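Local coordinates for acinetobacter secreted protease CpaA (Acinetobacter nosocomialis M2, PDB 6O38) that acts as a secreted zinc metalloprotease, exported by type II secretion and held here in complex with its chaperone CpaB, at the zinc ion site and the interface of chains A and B. Coordinates in Å, arbitrary orientation; residue numbers count along the deposited sequence, not the author numbering. Chains: chain A, Acinetobacter secreted protease CpaA; chain B, Type II secretion chaperone CpaB.

Contact 1: the zinc ion site. Residues chain A 498-499, 502, 506, 508, 526; chain B 170-171. With ZN (zinc ion), chain C.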
# COMPACT_ATOMS: atom_id res chain seq x y z
N HIS A 498 -6.52 14.48 -3.30
CA HIS A 498 -6.40 14.95 -4.68
C HIS A 498 -6.77 16.42 -4.80
O HIS A 498 -6.05 17.20 -5.43
CB HIS A 498 -7.29 14.09 -5.59
CG HIS A 498 -7.24 14.50 -7.03
ND1 HIS A 498 -6.31 14.01 -7.92
CD2 HIS A 498 -8.02 15.35 -7.74
CE1 HIS A 498 -6.52 14.54 -9.11
NE2 HIS A 498 -7.55 15.36 -9.03
N GLU A 499 -7.89 16.82 -4.19
CA GLU A 499 -8.31 18.22 -4.26
C GLU A 499 -7.36 19.12 -3.47
O GLU A 499 -7.07 20.24 -3.90
CB GLU A 499 -9.74 18.36 -3.76
CG GLU A 499 -10.75 17.51 -4.51
CD GLU A 499 -10.72 17.73 -6.01
OE1 GLU A 499 -10.91 16.75 -6.77
OE2 GLU A 499 -10.50 18.88 -6.45
N HIS A 502 -4.44 19.96 -5.52
CA HIS A 502 -4.71 21.10 -6.39
C HIS A 502 -4.55 22.41 -5.63
O HIS A 502 -3.90 23.34 -6.12
CB HIS A 502 -6.12 20.99 -6.98
CG HIS A 502 -6.23 20.05 -8.14
ND1 HIS A 502 -5.48 20.21 -9.29
CD2 HIS A 502 -7.00 18.96 -8.33
CE1 HIS A 502 -5.78 19.24 -10.14
NE2 HIS A 502 -6.70 18.47 -9.58
N LEU A 506 -0.79 21.77 -7.52
CA LEU A 506 -0.44 20.64 -8.36
C LEU A 506 -1.44 20.48 -9.50
O LEU A 506 -2.61 20.83 -9.38
CB LEU A 506 -0.40 19.35 -7.53
CG LEU A 506 0.58 19.36 -6.35
CD1 LEU A 506 0.57 18.02 -5.64
CD2 LEU A 506 1.98 19.72 -6.82
N HIS A 508 -2.63 17.81 -13.02
CA HIS A 508 -2.72 16.41 -13.40
C HIS A 508 -1.50 15.99 -14.22
O HIS A 508 -0.72 16.82 -14.69
CB HIS A 508 -4.00 16.15 -14.19
CG HIS A 508 -5.25 16.23 -13.37
ND1 HIS A 508 -6.47 16.57 -13.91
CD2 HIS A 508 -5.47 16.02 -12.05
CE1 HIS A 508 -7.39 16.56 -12.96
NE2 HIS A 508 -6.80 16.23 -11.82
N ALA A 526 -0.91 10.70 -6.57
CA ALA A 526 -2.22 11.26 -6.27
C ALA A 526 -2.74 12.15 -7.41
O ALA A 526 -3.93 12.12 -7.73
CB ALA A 526 -2.16 12.05 -4.96
N ASP B 170 -12.04 14.41 -11.97
CA ASP B 170 -12.30 15.84 -11.97
C ASP B 170 -11.47 16.50 -13.07
O ASP B 170 -10.60 15.87 -13.68
CB ASP B 170 -12.00 16.47 -10.61
CG ASP B 170 -10.52 16.73 -10.39
OD1 ASP B 170 -9.70 15.85 -10.73
OD2 ASP B 170 -10.18 17.82 -9.89
N GLN B 171 -11.76 17.77 -13.30
CA GLN B 171 -11.06 18.57 -14.30
C GLN B 171 -10.36 19.73 -13.62
O GLN B 171 -10.79 20.21 -12.56
CB GLN B 171 -12.04 19.10 -15.36
CG GLN B 171 -12.84 18.02 -16.07
CD GLN B 171 -13.71 18.58 -17.17
OE1 GLN B 171 -14.93 18.48 -17.12
NE2 GLN B 171 -13.08 19.15 -18.19
ZN ZN C . -8.04 17.07 -10.37
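This zinc site is catalytic. It carries the HExxH motif of a metalloprotease, A:His498 to A:His502, with A:His508 as the third histidine, and the chaperone plugs it. Helix 496-504 supplies A:His498, A:Glu499 and A:His502. A:His498 has CG anti to the backbone N (chi1 179°), while A:His502 has CG anti to its carbonyl carbon. With the rotation of each ring, this turns NE2 to the metal, at 2.2 Å from A:His498 NE2 to ZN and 2.1 Å from A:His502 NE2. A:His508 adds its NE2 from a loop. B:Asp170 adds both carboxylate oxygens, OD1 at 2.1 Å and OD2 at 2.3 Å from ZN. The bonds seen give a geometry between square pyramidal and trigonal bipyramidal. The B:Asp170 carboxylate stands nearly upright to the A:His498 ring, tip to tip with it. It probably takes the place of the catalytic water, which would keep the protease inactive. A:Glu499, the general base of this motif, bends at chi2 and points its tip at the same carboxylate, with OE1 3.4 Å from B:Asp170 OD2. At the ring edge away from zinc, A:His498 ND1 donates to A:Ala526 O at 3.0 Å, in the ring plane, which helps hold the ring's rotation.

Contact 2: the interface of chains A and B. Residues chain A 266, 268, 282-284; chain B 122-124.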
# COMPACT_ATOMS: atom_id res chain seq x y z
N GLN A 266 13.73 -5.25 10.32
CA GLN A 266 13.93 -5.61 8.92
C GLN A 266 14.22 -4.35 8.11
O GLN A 266 13.50 -3.35 8.23
CB GLN A 266 12.72 -6.34 8.36
CG GLN A 266 12.91 -6.84 6.93
CD GLN A 266 11.73 -7.65 6.43
OE1 GLN A 266 11.48 -8.76 6.90
NE2 GLN A 266 10.99 -7.09 5.48
N GLU A 268 15.21 -3.03 4.01
CA GLU A 268 15.20 -3.38 2.60
C GLU A 268 15.91 -2.28 1.82
O GLU A 268 15.64 -1.09 2.02
CB GLU A 268 13.78 -3.57 2.08
CG GLU A 268 13.69 -4.37 0.79
CD GLU A 268 12.26 -4.64 0.37
OE1 GLU A 268 12.06 -5.16 -0.75
OE2 GLU A 268 11.34 -4.33 1.15
N SER A 282 12.74 0.53 2.92
CA SER A 282 11.97 -0.00 4.03
C SER A 282 12.86 -0.05 5.27
O SER A 282 13.98 -0.57 5.21
CB SER A 282 11.42 -1.40 3.71
OG SER A 282 10.83 -2.00 4.86
N SER A 283 12.36 0.49 6.38
CA SER A 283 13.11 0.56 7.62
C SER A 283 12.13 0.58 8.78
O SER A 283 10.98 1.02 8.62
CB SER A 283 14.01 1.80 7.66
OG SER A 283 13.26 2.98 7.43
N PRO A 284 12.53 0.12 9.96
CA PRO A 284 11.60 0.05 11.09
C PRO A 284 11.29 1.43 11.66
O PRO A 284 12.03 2.40 11.47
CB PRO A 284 12.34 -0.81 12.12
CG PRO A 284 13.43 -1.50 11.36
CD PRO A 284 13.81 -0.56 10.26
N ASP B 122 5.09 -6.53 3.88
CA ASP B 122 6.25 -5.84 4.42
C ASP B 122 5.90 -5.31 5.80
O ASP B 122 5.03 -4.43 5.91
CB ASP B 122 6.69 -4.71 3.50
CG ASP B 122 8.13 -4.27 3.75
OD1 ASP B 122 8.52 -4.17 4.94
OD2 ASP B 122 8.87 -4.05 2.77
N PRO B 123 6.53 -5.79 6.87
CA PRO B 123 6.11 -5.38 8.22
C PRO B 123 6.24 -3.89 8.50
O PRO B 123 5.59 -3.40 9.43
CB PRO B 123 7.02 -6.21 9.14
CG PRO B 123 8.21 -6.54 8.30
CD PRO B 123 7.69 -6.70 6.90
N ASN B 124 7.06 -3.15 7.75
CA ASN B 124 7.27 -1.74 8.06
C ASN B 124 6.22 -0.81 7.45
O ASN B 124 6.00 0.28 7.99
CB ASN B 124 8.66 -1.29 7.61
CG ASN B 124 9.77 -2.10 8.27
OD1 ASN B 124 9.70 -2.42 9.45
ND2 ASN B 124 10.81 -2.42 7.49
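Two strands of CpaA, 266-272 and 277-282, offer extended backbone to a chaperone loop, where B:Pro123 and B:Asn124 have helix-like torsions and B:Asp122 is more extended. A:Gln266, A:Glu268 and A:Ser282 belong to a StcE-type beta-sandwich domain of the protease. The amide of B:Asn124 carries the contact. Its CG is anti to the carbonyl carbon (chi1 -59°), and ND2 makes two bonds. One goes to the backbone O of A:Gln266 at 2.9 Å, with the donor above the carbonyl plane. The other runs nearly straight, 168° at the hydrogen, from ND2 to A:Ser282 OG at 2.7 Å. Both acceptors lie near the amide plane, which should fix the amide's rotation. The A:Ser282 hydroxyl also donates to B:Asp122 OD1 at 3.2 Å, meeting it from above the carboxylate plane. The serine is therefore acceptor and donor at once and links two residues of the loop. A:Gln266 reaches out extended beyond CG and crosses B:Pro123 at about a right angle, its NE2 3.6 Å from the ring CD. A:Glu268 brings its carboxylate obliquely to that of B:Asp122. The two would repel if both were charged, and protonation is not seen; A:Glu268 OE2 lies 3.0 Å from B:Asp122 OD2.

Contact 3: the interface of chains A and B. Residues chain A 392, 396, 400, 403; chain B 111, 113, 131, 140, 142.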
# COMPACT_ATOMS: atom_id res chain seq x y z
N SER A 392 -23.09 11.05 12.34
CA SER A 392 -21.75 10.58 12.70
C SER A 392 -20.98 10.07 11.49
O SER A 392 -19.78 10.31 11.36
CB SER A 392 -21.85 9.50 13.77
OG SER A 392 -20.57 9.15 14.26
N LEU A 396 -17.24 10.92 9.93
CA LEU A 396 -16.27 9.84 9.76
C LEU A 396 -15.67 9.83 8.36
O LEU A 396 -14.48 9.55 8.19
CB LEU A 396 -16.94 8.49 10.06
CG LEU A 396 -16.01 7.28 10.18
CD1 LEU A 396 -14.76 7.64 10.95
CD2 LEU A 396 -16.74 6.11 10.83
N GLU A 400 -11.45 10.23 7.58
CA GLU A 400 -10.65 9.27 6.84
C GLU A 400 -9.96 9.91 5.65
O GLU A 400 -8.86 9.50 5.27
CB GLU A 400 -11.51 8.09 6.39
CG GLU A 400 -12.09 7.27 7.54
CD GLU A 400 -11.04 6.80 8.53
OE1 GLU A 400 -9.92 6.44 8.09
OE2 GLU A 400 -11.33 6.78 9.74
N ASN A 403 -6.93 11.60 7.26
CA ASN A 403 -5.90 10.64 7.63
C ASN A 403 -5.15 10.12 6.40
O ASN A 403 -3.94 9.92 6.44
CB ASN A 403 -6.52 9.48 8.41
CG ASN A 403 -7.05 9.91 9.76
OD1 ASN A 403 -6.51 10.81 10.39
ND2 ASN A 403 -8.12 9.26 10.21
N ILE B 111 -17.63 5.90 17.36
CA ILE B 111 -16.76 5.37 16.31
C ILE B 111 -15.56 4.70 16.96
O ILE B 111 -14.92 5.27 17.85
CB ILE B 111 -16.31 6.48 15.34
CG1 ILE B 111 -17.53 7.15 14.71
CG2 ILE B 111 -15.41 5.91 14.27
CD1 ILE B 111 -17.20 8.37 13.89
N ARG B 113 -11.98 2.39 15.89
CA ARG B 113 -11.06 2.06 14.81
C ARG B 113 -10.24 0.83 15.18
O ARG B 113 -9.62 0.80 16.24
CB ARG B 113 -10.13 3.23 14.49
CG ARG B 113 -9.28 3.01 13.24
CD ARG B 113 -8.19 4.06 13.09
NE ARG B 113 -8.54 5.34 13.70
CZ ARG B 113 -9.06 6.37 13.05
NH1 ARG B 113 -9.30 6.28 11.74
NH2 ARG B 113 -9.34 7.50 13.69
N THR B 131 -12.64 1.45 10.49
CA THR B 131 -13.23 2.48 11.33
C THR B 131 -14.75 2.41 11.15
O THR B 131 -15.25 2.52 10.03
CB THR B 131 -12.70 3.86 10.95
OG1 THR B 131 -11.30 3.77 10.67
CG2 THR B 131 -12.89 4.83 12.09
N ILE B 140 -15.81 2.22 7.21
CA ILE B 140 -14.81 2.56 6.20
C ILE B 140 -13.58 1.71 6.44
O ILE B 140 -13.10 1.59 7.57
CB ILE B 140 -14.46 4.06 6.24
CG1 ILE B 140 -15.57 4.89 5.60
CG2 ILE B 140 -13.13 4.32 5.55
CD1 ILE B 140 -15.27 6.37 5.53
N GLN B 142 -9.53 0.84 5.11
CA GLN B 142 -8.33 1.20 4.36
C GLN B 142 -7.41 -0.01 4.34
O GLN B 142 -6.88 -0.41 5.39
CB GLN B 142 -7.63 2.41 4.99
CG GLN B 142 -8.48 3.66 5.07
CD GLN B 142 -7.73 4.82 5.70
OE1 GLN B 142 -6.52 4.75 5.91
NE2 GLN B 142 -8.46 5.89 6.02
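Helix 391-411 of the CpaA protease packs across a beta-sheet face of the chaperone CpaB, a helix-on-sheet interface. The helix contributes to the reprolysin-like metalloprotease part of CpaA. The chaperone side comes from strands 111-118, 127-133 and 138-145. A:Glu400 carries the polar part. Its CG is anti to the carbonyl carbon, and the chain bends at chi2 (-53°), which sends the carboxylate down to the sheet. OE2 receives two groups. B:Arg113 bends at chi3 and comes tip to tip, making a salt bridge of 2.9 Å from NH1 to A:Glu400 OE2. Its hydrogen-bond geometry is weak, and the guanidinium and carboxylate planes are 52° apart. B:Thr131 OG1 donates to the same A:Glu400 OE2 at 3.2 Å, from well above the carboxylate plane. B:Gln142 crosses obliquely near the other oxygen, but its N-H does not point at A:Glu400 OE1, so no hydrogen bond is made as modelled. The B:Thr131 methyl, CG2, lies over one face of the guanidinium of B:Arg113, toward its rim. B:Ile140 runs alongside the aliphatic stem of the glutamate, pointing the opposite way, with CG2 3.7 Å from A:Glu400 CG. One helical turn back is A:Leu396, CG anti to its backbone N. It meets B:Ile111 tip to tip, with A:Leu396 CD2 3.7 Å from B:Ile111 CG2. Its other branch, CD1, lies 3.6 Å from B:Thr131 CG2.

The C-alpha centres of contact 1 and contact 2 lie about 30 Å apart. Contact 3 is about 23 Å from contact 1 and about 26 Å from contact 2. No residue is shared. Contact 1 uses the chaperone segment that follows its last 3-10 helix, 164-167. Contact 2 uses the stretch between strands 111-118 and 127-133, and contact 3 uses those two strands with 138-145. The loop of contact 2 thus joins two strands of contact 3. CpaB touches both a beta-sandwich domain and the catalytic part of CpaA. This wide hold probably fixes the domains relative to one another while the chaperone's tail blocks the zinc.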